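PDB 5C17: MerB2 from Bacillus megaterium, which probably acts as an alkylmercury (organomercurial) lyase, cleaving the carbon-mercury bond of organomercurials, and is seen here with a mercury ion bound. Local coordinates for residues T88-L93 with A115-S121; L14-P19 with I61-M67. All coordinates share one frame. Numbering follows the deposited sequence.

Interaction 1 of 2, residues T88-L93 with A115-S121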
loop_
_atom_site.group_PDB
_atom_site.type_symbol
_atom_site.label_atom_id
_atom_site.label_comp_id
_atom_site.label_asym_id
_atom_site.label_seq_id
_atom_site.Cartn_x
_atom_site.Cartn_y
_atom_site.Cartn_z
ATOM N N THR A 88 -8.728 -6.910 3.989
ATOM C CA THR A 88 -10.013 -6.708 3.334
ATOM C C THR A 88 -9.851 -6.515 1.823
ATOM O O THR A 88 -10.787 -6.720 1.075
ATOM C CB THR A 88 -10.691 -5.485 3.936
ATOM O OG1 THR A 88 -11.019 -5.793 5.287
ATOM C CG2 THR A 88 -11.994 -5.092 3.196
ATOM N N ASN A 89 -8.670 -6.105 1.391
ATOM C CA ASN A 89 -8.451 -5.685 0.012
ATOM C C ASN A 89 -7.684 -6.740 -0.749
ATOM O O ASN A 89 -6.465 -6.813 -0.679
ATOM C CB ASN A 89 -7.721 -4.350 -0.014
ATOM C CG ASN A 89 -8.252 -3.413 1.023
ATOM O OD1 ASN A 89 -9.411 -3.036 0.975
ATOM N ND2 ASN A 89 -7.435 -3.081 2.000
ATOM N N GLN A 90 -8.427 -7.585 -1.453
ATOM C CA GLN A 90 -7.851 -8.698 -2.196
ATOM C C GLN A 90 -7.498 -8.242 -3.595
ATOM O O GLN A 90 -8.292 -7.589 -4.249
ATOM C CB GLN A 90 -8.843 -9.864 -2.238
ATOM C CG GLN A 90 -8.240 -11.181 -2.728
ATOM C CD GLN A 90 -9.151 -12.389 -2.470
ATOM O OE1 GLN A 90 -9.864 -12.446 -1.462
ATOM N NE2 GLN A 90 -9.129 -13.351 -3.380
ATOM N N ILE A 91 -6.291 -8.570 -4.036
ATOM C CA ILE A 91 -5.840 -8.198 -5.371
ATOM C C ILE A 91 -5.270 -9.395 -6.110
ATOM O O ILE A 91 -4.354 -10.058 -5.641
ATOM C CB ILE A 91 -4.846 -7.025 -5.346
ATOM C CG1 ILE A 91 -3.619 -7.335 -4.493
ATOM C CG2 ILE A 91 -5.544 -5.801 -4.787
ATOM C CD1 ILE A 91 -2.538 -6.290 -4.613
ATOM N N HIS A 92 -5.823 -9.661 -7.281
ATOM C CA HIS A 92 -5.304 -10.715 -8.123
ATOM C C HIS A 92 -4.395 -10.063 -9.152
ATOM O O HIS A 92 -4.845 -9.232 -9.934
ATOM C CB HIS A 92 -6.433 -11.471 -8.814
ATOM C CG HIS A 92 -5.982 -12.744 -9.446
ATOM N ND1 HIS A 92 -5.768 -13.898 -8.723
ATOM C CD2 HIS A 92 -5.663 -13.037 -10.728
ATOM C CE1 HIS A 92 -5.353 -14.852 -9.536
ATOM N NE2 HIS A 92 -5.281 -14.355 -10.758
ATOM N N LEU A 93 -3.120 -10.435 -9.119
ATOM C CA LEU A 93 -2.071 -9.717 -9.823
ATOM C C LEU A 93 -0.943 -10.696 -10.158
ATOM O O LEU A 93 -0.452 -11.396 -9.271
ATOM C CB LEU A 93 -1.549 -8.607 -8.900
ATOM C CG LEU A 93 -0.545 -7.586 -9.429
ATOM C CD1 LEU A 93 -0.559 -6.394 -8.496
ATOM C CD2 LEU A 93 0.862 -8.156 -9.539
ATOM N N ALA A 115 1.050 -4.099 -13.836
ATOM C CA ALA A 115 0.291 -5.330 -13.865
ATOM C C ALA A 115 -1.197 -5.055 -13.839
ATOM O O ALA A 115 -1.672 -4.298 -13.006
ATOM C CB ALA A 115 0.662 -6.180 -12.662
ATOM N N ASP A 116 -1.947 -5.697 -14.724
ATOM C CA ASP A 116 -3.392 -5.692 -14.594
ATOM C C ASP A 116 -3.773 -6.256 -13.223
ATOM O O ASP A 116 -3.075 -7.119 -12.681
ATOM C CB ASP A 116 -4.047 -6.567 -15.663
ATOM C CG ASP A 116 -3.985 -5.965 -17.052
ATOM O OD1 ASP A 116 -3.469 -4.847 -17.213
ATOM O OD2 ASP A 116 -4.495 -6.624 -17.976
ATOM N N VAL A 117 -4.882 -5.787 -12.670
ATOM C CA VAL A 117 -5.347 -6.309 -11.399
ATOM C C VAL A 117 -6.855 -6.477 -11.384
ATOM O O VAL A 117 -7.578 -5.810 -12.127
ATOM C CB VAL A 117 -4.922 -5.418 -10.206
ATOM C CG1 VAL A 117 -3.408 -5.352 -10.100
ATOM C CG2 VAL A 117 -5.514 -4.021 -10.321
ATOM N N ASP A 118 -7.302 -7.398 -10.537
ATOM C CA ASP A 118 -8.702 -7.517 -10.150
ATOM C C ASP A 118 -8.695 -7.264 -8.652
ATOM O O ASP A 118 -8.005 -7.953 -7.908
ATOM C CB ASP A 118 -9.287 -8.909 -10.398
ATOM C CG ASP A 118 -9.333 -9.307 -11.870
ATOM O OD1 ASP A 118 -9.048 -8.492 -12.761
ATOM O OD2 ASP A 118 -9.703 -10.466 -12.135
ATOM N N ILE A 119 -9.512 -6.321 -8.218
ATOM C CA ILE A 119 -9.589 -5.893 -6.830
ATOM C C ILE A 119 -10.958 -6.224 -6.268
ATOM O O ILE A 119 -11.973 -5.926 -6.903
ATOM C CB ILE A 119 -9.390 -4.342 -6.722
ATOM C CG1 ILE A 119 -8.019 -3.946 -7.273
ATOM C CG2 ILE A 119 -9.602 -3.837 -5.279
ATOM C CD1 ILE A 119 -7.928 -2.500 -7.684
ATOM N N HIS A 120 -10.966 -6.803 -5.071
ATOM C CA HIS A 120 -12.197 -6.994 -4.313
ATOM C C HIS A 120 -12.004 -6.378 -2.939
ATOM O O HIS A 120 -11.012 -6.653 -2.264
ATOM C CB HIS A 120 -12.568 -8.477 -4.192
ATOM C CG HIS A 120 -13.931 -8.714 -3.614
ATOM N ND1 HIS A 120 -14.204 -8.576 -2.272
ATOM C CD2 HIS A 120 -15.099 -9.077 -4.198
ATOM C CE1 HIS A 120 -15.481 -8.839 -2.051
ATOM N NE2 HIS A 120 -16.046 -9.152 -3.204
ATOM N N SER A 121 -12.961 -5.544 -2.549
ATOM C CA SER A 121 -12.888 -4.861 -1.269
ATOM C C SER A 121 -14.287 -4.640 -0.720
ATOM O O SER A 121 -15.231 -5.291 -1.171
ATOM C CB SER A 121 -12.114 -3.553 -1.411
ATOM O OG SER A 121 -11.836 -2.957 -0.156
HETATM O O HOH W 1 -12.539 -8.416 -0.231
#
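Strands 89-93 and 117-121 run antiparallel, with axes 4.6 Å apart at closest approach. Two hydrogen-bonded pairs hold them. In the first, Gln90 N donates to His120 O (2.9 Å) and His120 N to Gln90 O (2.9 Å). In the second, His92 N donates to Asp118 O (2.8 Å) and Asp118 N to His92 O (3.1 Å). The backbone groups of Ile91 and Ile119, the non-hydrogen-bonded pair between them, bond outward to Leu98 and Val132. At one end Ser121 OG donates to Asn89 OD1 (2.7 Å), while Asn89 ND2 is taken by the backbone of Ala100. A water donates to Thr88 O (2.8 Å) and is hydrogen-bonded to His120 ND1 (2.6 Å). Asp118 OD1 forms a salt bridge with Arg135. Asp116 OD1 accepts from the backbone of Asn136. Gln90, His92, Asp118 and His120 share the more exposed face. On the buried face, Ile91 CG2 meets Ile119 CG1 (4.0 Å). Near the opposite end Leu93 CD1 packs on Val117 CG1 (3.4 Å) and Leu93 CD2 on Ala115 CB (3.7 Å). Strand 89-93 lies between 96-100 and 117-122 in the antiparallel sheet of this MerB-family protein, and helix 103-113, leading into 117-122, packs on Ile119 and Leu93.

Interaction 2 of 2, residues L14-P19 with I61-M67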
loop_
_atom_site.group_PDB
_atom_site.type_symbol
_atom_site.label_atom_id
_atom_site.label_comp_id
_atom_site.label_asym_id
_atom_site.label_seq_id
_atom_site.Cartn_x
_atom_site.Cartn_y
_atom_site.Cartn_z
ATOM N N LEU A 14 10.606 11.361 3.133
ATOM C CA LEU A 14 10.788 10.023 3.689
ATOM C C LEU A 14 12.158 9.433 3.302
ATOM O O LEU A 14 12.851 8.869 4.145
ATOM C CB LEU A 14 9.652 9.106 3.226
ATOM C CG LEU A 14 9.636 7.690 3.784
ATOM C CD1 LEU A 14 9.628 7.650 5.291
ATOM C CD2 LEU A 14 8.422 6.988 3.222
ATOM N N LEU A 15 12.552 9.544 2.036
ATOM C CA LEU A 15 13.868 9.045 1.633
ATOM C C LEU A 15 14.994 9.726 2.410
ATOM O O LEU A 15 15.984 9.082 2.779
ATOM C CB LEU A 15 14.081 9.253 0.135
ATOM C CG LEU A 15 13.380 8.263 -0.783
ATOM C CD1 LEU A 15 13.382 8.734 -2.228
ATOM C CD2 LEU A 15 14.037 6.885 -0.675
ATOM N N ALA A 16 14.849 11.025 2.663
ATOM C CA ALA A 16 15.843 11.763 3.428
ATOM C C ALA A 16 15.964 11.217 4.857
ATOM O O ALA A 16 17.053 11.224 5.443
ATOM C CB ALA A 16 15.485 13.244 3.457
ATOM N N LYS A 17 14.843 10.759 5.411
ATOM C CA LYS A 17 14.785 10.260 6.791
ATOM C C LYS A 17 15.277 8.823 6.952
ATOM O O LYS A 17 15.706 8.427 8.031
ATOM C CB LYS A 17 13.339 10.322 7.310
ATOM C CG LYS A 17 12.819 11.704 7.562
ATOM C CD LYS A 17 11.293 11.693 7.771
ATOM C CE LYS A 17 10.814 13.010 8.319
ATOM N NZ LYS A 17 11.163 13.157 9.753
ATOM N N LEU A 18 15.149 8.028 5.902
ATOM C CA LEU A 18 15.472 6.615 5.988
ATOM C C LEU A 18 16.969 6.364 5.867
ATOM O O LEU A 18 17.681 7.134 5.230
ATOM C CB LEU A 18 14.748 5.851 4.891
ATOM C CG LEU A 18 13.239 5.752 5.070
ATOM C CD1 LEU A 18 12.606 5.129 3.844
ATOM C CD2 LEU A 18 12.880 4.941 6.322
ATOM N N PRO A 19 17.455 5.267 6.467
ATOM C CA PRO A 19 18.857 4.872 6.294
ATOM C C PRO A 19 19.255 4.671 4.831
ATOM O O PRO A 19 18.412 4.322 4.017
ATOM C CB PRO A 19 18.928 3.523 6.997
ATOM C CG PRO A 19 17.794 3.481 7.906
ATOM C CD PRO A 19 16.728 4.348 7.354
ATOM N N ILE A 61 14.083 -0.485 11.634
ATOM C CA ILE A 61 13.480 0.825 11.366
ATOM C C ILE A 61 12.254 0.682 10.480
ATOM O O ILE A 61 11.204 1.294 10.746
ATOM C CB ILE A 61 14.505 1.790 10.736
ATOM C CG1 ILE A 61 15.467 2.272 11.812
ATOM C CG2 ILE A 61 13.802 3.001 10.097
ATOM C CD1 ILE A 61 16.739 2.887 11.273
ATOM N N LEU A 62 12.368 -0.102 9.410
ATOM C CA LEU A 62 11.236 -0.272 8.489
ATOM C C LEU A 62 10.045 -0.906 9.200
ATOM O O LEU A 62 8.903 -0.544 8.947
ATOM C CB LEU A 62 11.642 -1.104 7.271
ATOM C CG LEU A 62 12.722 -0.503 6.383
ATOM C CD1 LEU A 62 13.154 -1.529 5.343
ATOM C CD2 LEU A 62 12.269 0.783 5.752
ATOM N N ALA A 63 10.317 -1.836 10.107
ATOM C CA ALA A 63 9.253 -2.470 10.873
ATOM C C ALA A 63 8.617 -1.498 11.887
ATOM O O ALA A 63 7.393 -1.486 12.062
ATOM C CB ALA A 63 9.752 -3.731 11.550
ATOM N N GLN A 64 9.440 -0.679 12.537
ATOM C CA GLN A 64 8.934 0.339 13.458
ATOM C C GLN A 64 7.993 1.300 12.728
ATOM O O GLN A 64 6.944 1.678 13.256
ATOM C CB GLN A 64 10.085 1.125 14.110
ATOM C CG GLN A 64 10.882 0.340 15.153
ATOM C CD GLN A 64 12.126 1.073 15.674
ATOM O OE1 GLN A 64 12.797 1.818 14.941
ATOM N NE2 GLN A 64 12.440 0.850 16.950
ATOM N N ARG A 65 8.358 1.663 11.498
ATOM C CA ARG A 65 7.555 2.568 10.672
ATOM C C ARG A 65 6.380 1.840 10.011
ATOM O O ARG A 65 5.573 2.449 9.326
ATOM C CB ARG A 65 8.432 3.203 9.588
ATOM C CG ARG A 65 9.429 4.204 10.121
ATOM C CD ARG A 65 10.284 4.788 9.008
ATOM N NE ARG A 65 11.072 5.937 9.437
ATOM C CZ ARG A 65 10.612 7.177 9.468
ATOM N NH1 ARG A 65 9.369 7.429 9.091
ATOM N NH2 ARG A 65 11.398 8.165 9.876
ATOM N N GLN A 66 6.280 0.543 10.253
ATOM C CA GLN A 66 5.254 -0.313 9.656
ATOM C C GLN A 66 5.200 -0.148 8.136
ATOM O O GLN A 66 4.143 -0.234 7.520
ATOM C CB GLN A 66 3.896 -0.073 10.309
ATOM C CG GLN A 66 3.923 -0.316 11.797
ATOM C CD GLN A 66 2.566 -0.151 12.457
ATOM O OE1 GLN A 66 1.670 0.482 11.923
ATOM N NE2 GLN A 66 2.419 -0.731 13.633
ATOM N N MET A 67 6.381 0.060 7.556
ATOM C CA MET A 67 6.569 0.016 6.111
ATOM C C MET A 67 6.784 -1.393 5.601
ATOM O O MET A 67 6.661 -1.648 4.400
ATOM C CB MET A 67 7.735 0.908 5.705
ATOM C CG MET A 67 7.412 2.381 5.862
ATOM S SD MET A 67 8.817 3.467 5.595
ATOM C CE MET A 67 9.105 3.155 3.861
HETATM O O HOH W 2 13.838 6.564 9.909
#
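Each segment holds the last turn of a helix and the residues that follow it. Helix 5-17 stops at Lys17, and Leu18 is first to leave helical angles, though Leu18 N still donates to Leu14 O (3.0 Å). Helix 52-64 ends in a Schellman motif: Gln66 has positive phi (51°), Met67 N bonds to Leu62 O (2.9 Å) and Gln66 N to Ala63 O (2.9 Å). The backbones stay apart; the nearest CA atoms, of Leu18 and Ile61, are 8.1 Å from each other. No direct hydrogen bond crosses, so side chains fill the gap. Leu18 CD2 lies 4.2 Å from Leu62 CD2 and 4.3 Å from Ile61 CG2. Met67 CE touches Leu18 CD1 (4.0 Å) and Leu14 CD2 (3.9 Å). Pro19 CG packs on Ile61 CD1 (3.6 Å). Arg65 reaches across beside this apolar patch. Leu14 CD1 sits over one face of its guanidinium, 3.8 Å from Arg65 NH1, and Leu18 CD2 is 3.7 Å from Arg65 NE. A water accepts from Arg65 NE (2.9 Å) and donates to Lys17 O (3.2 Å). Arg65 NH1 bonds to the backbone of Ser156, and Glu157 forms salt bridges with both Arg65 and Lys17. Phe207 of helix 194-207 packs on Leu14, Leu18 and Met67, Leu26 on Leu62 and Met67. Two helix C-termini pack together in the N-terminal helical part, the second closed by a Schellman motif before strand 68-70.

Along the chain, both segments of interaction 2 come before those of interaction 1, and the two contacts lie on opposite sides of its centre. Their centres are 26 Å apart and their nearest atoms about 13 Å, so they do not touch. The mercury ligands Cys102 and Cys165 lie outside both contacts. In interaction 1 the side chain of Asn89 is about 8 Å from the mercury ion. In interaction 2 the side chain of Met67 is about 10 Å from the mercury ion. The side chain of Leu14 is about 7 Å from the bound dithiol. Of that pocket, Phe10 shares helix 5-17 with Leu14, and the backbone of Trp160 is hydrogen-bonded to that of Arg65.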